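Local coordinates for transcriptional regulator, LacI family (Burkholderia phymatum, PDB 2RGY), which probably regulates transcription as a LacI-family regulator whose periplasmic-binding-protein-like portion is expected to sense a small effector such as a sugar, at residues A120-L123 and I124-H128; L27-T30 and D31-R35. All coordinates share one frame; numbering follows the deposited sequence.

Contact 1: A120-L123 and I124-H128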
ATOM      1  N   ALA A 120     -17.700 -14.246 -12.098  1.00 18.46           N
ATOM      2  CA  ALA A 120     -17.995 -15.455 -12.842  1.00 19.26           C
ATOM      3  C   ALA A 120     -18.548 -15.120 -14.224  1.00 19.03           C
ATOM      4  O   ALA A 120     -18.121 -15.697 -15.218  1.00 19.15           O
ATOM      5  CB  ALA A 120     -18.990 -16.320 -12.073  1.00 16.62           C
ATOM      6  N   ALA A 121     -19.491 -14.185 -14.288  1.00 19.22           N
ATOM      7  CA  ALA A 121     -20.106 -13.803 -15.556  1.00 18.52           C
ATOM      8  C   ALA A 121     -19.099 -13.240 -16.540  1.00 19.29           C
ATOM      9  O   ALA A 121     -19.212 -13.466 -17.744  1.00 19.28           O
ATOM     10  CB  ALA A 121     -21.217 -12.794 -15.319  1.00 19.11           C
ATOM     11  N   THR A 122     -18.124 -12.492 -16.035  1.00 18.26           N
ATOM     12  CA  THR A 122     -17.106 -11.924 -16.904  1.00 19.80           C
ATOM     13  C   THR A 122     -16.376 -13.081 -17.582  1.00 18.57           C
ATOM     14  O   THR A 122     -16.262 -13.126 -18.806  1.00 20.72           O
ATOM     15  CB  THR A 122     -16.074 -11.078 -16.116  1.00 20.53           C
ATOM     16  OG1 THR A 122     -16.746 -10.061 -15.366  1.00 19.83           O
ATOM     17  CG2 THR A 122     -15.100 -10.415 -17.075  1.00 22.84           C
ATOM     18  N   LEU A 123     -15.904 -14.031 -16.783  1.00 17.22           N
ATOM     19  CA  LEU A 123     -15.187 -15.182 -17.314  1.00 17.09           C
ATOM     20  C   LEU A 123     -16.051 -16.033 -18.245  1.00 17.14           C
ATOM     21  O   LEU A 123     -15.647 -16.367 -19.355  1.00 17.90           O
ATOM     22  CB  LEU A 123     -14.664 -16.050 -16.169  1.00 14.75           C
ATOM     23  CG  LEU A 123     -13.589 -15.384 -15.301  1.00 17.49           C
ATOM     24  CD1 LEU A 123     -13.215 -16.284 -14.127  1.00 18.97           C
ATOM     25  CD2 LEU A 123     -12.368 -15.076 -16.159  1.00 15.40           C
ATOM     26  N   ILE A 124     -17.244 -16.383 -17.792  1.00 18.23           N
ATOM     27  CA  ILE A 124     -18.107 -17.207 -18.608  1.00 21.64           C
ATOM     28  C   ILE A 124     -18.495 -16.533 -19.915  1.00 21.12           C
ATOM     29  O   ILE A 124     -18.525 -17.178 -20.953  1.00 21.64           O
ATOM     30  CB  ILE A 124     -19.362 -17.627 -17.829  1.00 21.27           C
ATOM     31  CG1 ILE A 124     -18.964 -18.663 -16.768  1.00 21.09           C
ATOM     32  CG2 ILE A 124     -20.397 -18.233 -18.785  1.00 22.60           C
ATOM     33  CD1 ILE A 124     -19.968 -18.830 -15.661  1.00 24.35           C
ATOM     34  N   GLU A 125     -18.762 -15.233 -19.873  1.00 22.66           N
ATOM     35  CA  GLU A 125     -19.141 -14.507 -21.076  1.00 24.83           C
ATOM     36  C   GLU A 125     -18.003 -14.470 -22.090  1.00 25.38           C
ATOM     37  O   GLU A 125     -18.227 -14.245 -23.283  1.00 23.72           O
ATOM     38  CB  GLU A 125     -19.585 -13.089 -20.716  1.00 27.49           C
ATOM     39  CG  GLU A 125     -20.916 -13.070 -19.955  1.00 34.20           C
ATOM     40  CD  GLU A 125     -21.360 -11.678 -19.559  1.00 37.53           C
ATOM     41  OE1 GLU A 125     -20.574 -10.721 -19.741  1.00 39.04           O
ATOM     42  OE2 GLU A 125     -22.498 -11.533 -19.056  1.00 39.68           O
ATOM     43  N   HIS A 126     -16.782 -14.698 -21.614  1.00 23.37           N
ATOM     44  CA  HIS A 126     -15.631 -14.700 -22.497  1.00 23.49           C
ATOM     45  C   HIS A 126     -15.309 -16.112 -22.977  1.00 23.51           C
ATOM     46  O   HIS A 126     -14.199 -16.389 -23.429  1.00 22.87           O
ATOM     47  CB  HIS A 126     -14.432 -14.051 -21.797  1.00 22.62           C
ATOM     48  CG  HIS A 126     -14.485 -12.556 -21.806  1.00 22.57           C
ATOM     49  ND1 HIS A 126     -13.943 -11.801 -22.824  1.00 23.66           N
ATOM     50  CD2 HIS A 126     -15.089 -11.682 -20.969  1.00 20.99           C
ATOM     51  CE1 HIS A 126     -14.214 -10.525 -22.616  1.00 23.07           C
ATOM     52  NE2 HIS A 126     -14.909 -10.425 -21.497  1.00 24.46           N
ATOM     53  N   GLY A 127     -16.295 -16.999 -22.872  1.00 22.67           N
ATOM     54  CA  GLY A 127     -16.124 -18.364 -23.334  1.00 22.91           C
ATOM     55  C   GLY A 127     -15.412 -19.363 -22.439  1.00 23.18           C
ATOM     56  O   GLY A 127     -15.238 -20.511 -22.828  1.00 22.87           O
ATOM     57  N   HIS A 128     -14.997 -18.957 -21.248  1.00 22.64           N
ATOM     58  CA  HIS A 128     -14.308 -19.886 -20.360  1.00 22.12           C
ATOM     59  C   HIS A 128     -15.289 -20.842 -19.659  1.00 23.09           C
ATOM     60  O   HIS A 128     -16.280 -20.403 -19.077  1.00 22.34           O
ATOM     61  CB  HIS A 128     -13.496 -19.090 -19.335  1.00 22.08           C
ATOM     62  CG  HIS A 128     -12.486 -18.176 -19.959  1.00 20.70           C
ATOM     63  ND1 HIS A 128     -11.244 -18.611 -20.375  1.00 20.47           N
ATOM     64  CD2 HIS A 128     -12.554 -16.868 -20.297  1.00 20.44           C
ATOM     65  CE1 HIS A 128     -10.597 -17.609 -20.941  1.00 21.02           C
ATOM     66  NE2 HIS A 128     -11.370 -16.539 -20.910  1.00 20.77           N
TER
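His-128 reaches back over the end of helix 112-125 so that the edge of its imidazole meets the carbonyl of Leu-123. Leu-123 O lies in the plane of the His-128 ring, at its edge, 3.3 Å from His-128 CD2. With CG beside the backbone N and anti to the carbonyl carbon (chi1 -59°), the ring edge is brought to that carbonyl. The same oxygen accepts two backbone bonds, from His-126 N at 3.0 Å and from His-128 N at 3.3 Å, which arrive from opposite faces of its carbonyl plane. The His-126 donor stands well above that plane, 64° out of it, whereas the His-128 donor is tilted less. Both ring nitrogens of His-128 are occupied, ND1 by Thr-191 OG1 and NE2 by Ala-281 O, which fixes the ring's rotation; histidine suits the place because it has a ring nitrogen for each partner. Thr-122 and His-126 run side by side in the same direction, and both pack on Met-276. The hydroxyl of Thr-122 turns back to Leu-118 O within the helix. On another side, Ala-120 CB lies 4.5 Å from Ile-124 CD1, a small residue and a branched one that both rest on Leu-154 of helix 141-155. Regular helical bonding persists here, with Ile-124 N 2.8 Å from Ala-120 O in an almost straight bond. Gly-127, whose positive phi of 81° glycine adopts readily, then turns the chain, and its N bonds to Ile-124 O. Together with the bond from His-128 N to Leu-123 O, this makes the C-terminal Schellman motif that ends the helix ahead of strand 131-135.

Contact 2: L27-T30 and D31-R35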
ATOM      1  N   LEU A  27      -8.071   4.056   5.432  1.00 17.52           N
ATOM      2  CA  LEU A  27      -7.331   4.983   6.282  1.00 18.28           C
ATOM      3  C   LEU A  27      -7.500   6.408   5.768  1.00 18.76           C
ATOM      4  O   LEU A  27      -7.759   7.335   6.541  1.00 17.06           O
ATOM      5  CB  LEU A  27      -5.836   4.639   6.292  1.00 21.61           C
ATOM      6  CG  LEU A  27      -5.430   3.219   6.697  1.00 23.53           C
ATOM      7  CD1 LEU A  27      -3.938   3.062   6.519  1.00 25.15           C
ATOM      8  CD2 LEU A  27      -5.835   2.948   8.138  1.00 24.03           C
ATOM      9  N   LYS A  28      -7.346   6.585   4.460  1.00 17.26           N
ATOM     10  CA  LYS A  28      -7.463   7.910   3.871  1.00 18.63           C
ATOM     11  C   LYS A  28      -8.834   8.535   4.109  1.00 18.35           C
ATOM     12  O   LYS A  28      -8.917   9.662   4.585  1.00 18.28           O
ATOM     13  CB  LYS A  28      -7.166   7.852   2.369  1.00 20.52           C
ATOM     14  CG  LYS A  28      -7.281   9.194   1.639  1.00 23.65           C
ATOM     15  CD  LYS A  28      -6.990   9.015   0.139  1.00 28.86           C
ATOM     16  CE  LYS A  28      -7.305  10.277  -0.675  1.00 33.16           C
ATOM     17  NZ  LYS A  28      -7.168  10.047  -2.162  1.00 33.23           N
ATOM     18  N   GLN A  29      -9.900   7.808   3.781  1.00 18.37           N
ATOM     19  CA  GLN A  29     -11.258   8.318   3.969  1.00 19.27           C
ATOM     20  C   GLN A  29     -11.592   8.609   5.425  1.00 17.97           C
ATOM     21  O   GLN A  29     -12.293   9.568   5.715  1.00 17.73           O
ATOM     22  CB  GLN A  29     -12.300   7.340   3.428  1.00 19.49           C
ATOM     23  CG  GLN A  29     -12.424   7.323   1.924  1.00 25.62           C
ATOM     24  CD  GLN A  29     -12.611   8.710   1.344  1.00 23.80           C
ATOM     25  OE1 GLN A  29     -13.473   9.473   1.775  1.00 25.93           O
ATOM     26  NE2 GLN A  29     -11.796   9.041   0.362  1.00 28.32           N
ATOM     27  N   THR A  30     -11.110   7.773   6.341  1.00 17.32           N
ATOM     28  CA  THR A  30     -11.387   7.997   7.754  1.00 18.20           C
ATOM     29  C   THR A  30     -10.696   9.297   8.173  1.00 18.86           C
ATOM     30  O   THR A  30     -11.314  10.164   8.787  1.00 20.60           O
ATOM     31  CB  THR A  30     -10.872   6.826   8.627  1.00 20.16           C
ATOM     32  OG1 THR A  30     -11.435   5.591   8.164  1.00 17.87           O
ATOM     33  CG2 THR A  30     -11.274   7.032  10.084  1.00 20.29           C
ATOM     34  N   ASP A  31      -9.420   9.433   7.826  1.00 20.46           N
ATOM     35  CA  ASP A  31      -8.644  10.632   8.154  1.00 22.33           C
ATOM     36  C   ASP A  31      -9.330  11.875   7.587  1.00 21.82           C
ATOM     37  O   ASP A  31      -9.456  12.894   8.261  1.00 23.65           O
ATOM     38  CB  ASP A  31      -7.219  10.502   7.582  1.00 24.47           C
ATOM     39  CG  ASP A  31      -6.381  11.771   7.763  1.00 27.46           C
ATOM     40  OD1 ASP A  31      -6.403  12.361   8.864  1.00 27.73           O
ATOM     41  OD2 ASP A  31      -5.676  12.172   6.804  1.00 30.43           O
ATOM     42  N   LEU A  32      -9.789  11.750   6.348  1.00 21.90           N
ATOM     43  CA  LEU A  32     -10.460  12.818   5.615  1.00 22.85           C
ATOM     44  C   LEU A  32     -11.732  13.329   6.292  1.00 21.71           C
ATOM     45  O   LEU A  32     -11.883  14.532   6.526  1.00 20.37           O
ATOM     46  CB  LEU A  32     -10.785  12.310   4.209  1.00 25.97           C
ATOM     47  CG  LEU A  32     -10.606  13.223   2.999  1.00 29.40           C
ATOM     48  CD1 LEU A  32      -9.293  13.976   3.116  1.00 30.49           C
ATOM     49  CD2 LEU A  32     -10.624  12.380   1.711  1.00 30.29           C
ATOM     50  N   GLU A  33     -12.650  12.420   6.604  1.00 20.17           N
ATOM     51  CA  GLU A  33     -13.898  12.824   7.233  1.00 20.35           C
ATOM     52  C   GLU A  33     -13.677  13.424   8.616  1.00 20.54           C
ATOM     53  O   GLU A  33     -14.413  14.320   9.039  1.00 19.71           O
ATOM     54  CB  GLU A  33     -14.858  11.639   7.317  1.00 19.84           C
ATOM     55  CG  GLU A  33     -15.367  11.157   5.955  1.00 23.23           C
ATOM     56  CD  GLU A  33     -15.968  12.277   5.088  1.00 24.05           C
ATOM     57  OE1 GLU A  33     -16.752  13.102   5.607  1.00 25.36           O
ATOM     58  OE2 GLU A  33     -15.664  12.321   3.874  1.00 24.33           O
ATOM     59  N   LEU A  34     -12.665  12.933   9.322  1.00 19.05           N
ATOM     60  CA  LEU A  34     -12.364  13.449  10.648  1.00 19.10           C
ATOM     61  C   LEU A  34     -11.703  14.820  10.560  1.00 18.91           C
ATOM     62  O   LEU A  34     -11.987  15.697  11.369  1.00 16.96           O
ATOM     63  CB  LEU A  34     -11.458  12.480  11.404  1.00 18.97           C
ATOM     64  CG  LEU A  34     -12.157  11.307  12.082  1.00 20.84           C
ATOM     65  CD1 LEU A  34     -11.122  10.335  12.587  1.00 24.61           C
ATOM     66  CD2 LEU A  34     -13.001  11.819  13.234  1.00 23.69           C
ATOM     67  N   ARG A  35     -10.822  15.002   9.580  1.00 18.47           N
ATOM     68  CA  ARG A  35     -10.150  16.285   9.409  1.00 19.55           C
ATOM     69  C   ARG A  35     -11.204  17.352   9.119  1.00 20.60           C
ATOM     70  O   ARG A  35     -11.134  18.466   9.639  1.00 19.24           O
ATOM     71  CB  ARG A  35      -9.170  16.232   8.242  1.00 19.97           C
ATOM     72  CG  ARG A  35      -8.286  17.461   8.142  1.00 20.42           C
ATOM     73  CD  ARG A  35      -7.190  17.400   9.202  1.00 20.66           C
ATOM     74  NE  ARG A  35      -6.366  16.206   9.018  1.00 22.60           N
ATOM     75  CZ  ARG A  35      -5.380  16.100   8.132  1.00 21.54           C
ATOM     76  NH1 ARG A  35      -5.066  17.122   7.340  1.00 18.31           N
ATOM     77  NH2 ARG A  35      -4.723  14.953   8.017  1.00 20.11           N
TER
HETATM   78  O   HOH W   1      -6.887  11.645   4.175  1.00 35.09           O
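Thr-30 and Leu-34, one helical turn apart, lie side by side and point the same way, with Thr-30 CG2 4.1 Å from Leu-34 CD1. The methyl stands anti to the backbone N (chi1 -56° for OG1), while OG1 bonds back to Ile-26 O, satisfying this hydroxyl within the helix. Both side chains also rest on Val-41 of strand 40-44. Asp-31 follows on another face, its N bonded to Leu-27 O at 3.0 Å. One water donates to Lys-28 O and to Asp-31 OD2, each at 2.9 Å, joining the carboxylate to the backbone one turn earlier. Arg-35 forms a salt bridge: its NH2 lies 3.2 Å from Asp-31 OD1 and OD2 alike, hydrogen-bonds to OD1 on its syn lone pair, and bonds to Thr-45 O of the second subunit. Gln-29, bent at chi2 (-51°), swings its amide across Leu-32, with Gln-29 NE2 3.8 Å from Leu-32 CD2, and runs beside Glu-33, which is held by Arg-253 and Gln-249. The helix thus sorts its chemistry by face: apolar groups meet the sheet, and Glu-33 is paired with helix 244-260. The Asp-31 and Arg-35 pair, probably ionised, lies at the subunit interface, where their opposite charges would offset one another.

The two contacts sit on opposite sides of the chain's centre, their own centres 37 Å apart and their nearest atoms about 25 Å apart, so neither touches the other. Contact 2 belongs to the helix of a beta-alpha-beta unit in the five-stranded parallel sheet, whereas contact 1 closes a helix that packs against the six-stranded mixed sheet. They therefore represent the two lobes of the periplasmic-binding-protein-like fold. Their surroundings differ too: residues of contact 2 reach the second subunit, while no other chain of the assembly touches contact 1. In relatives the effector binds in the cleft between the lobes.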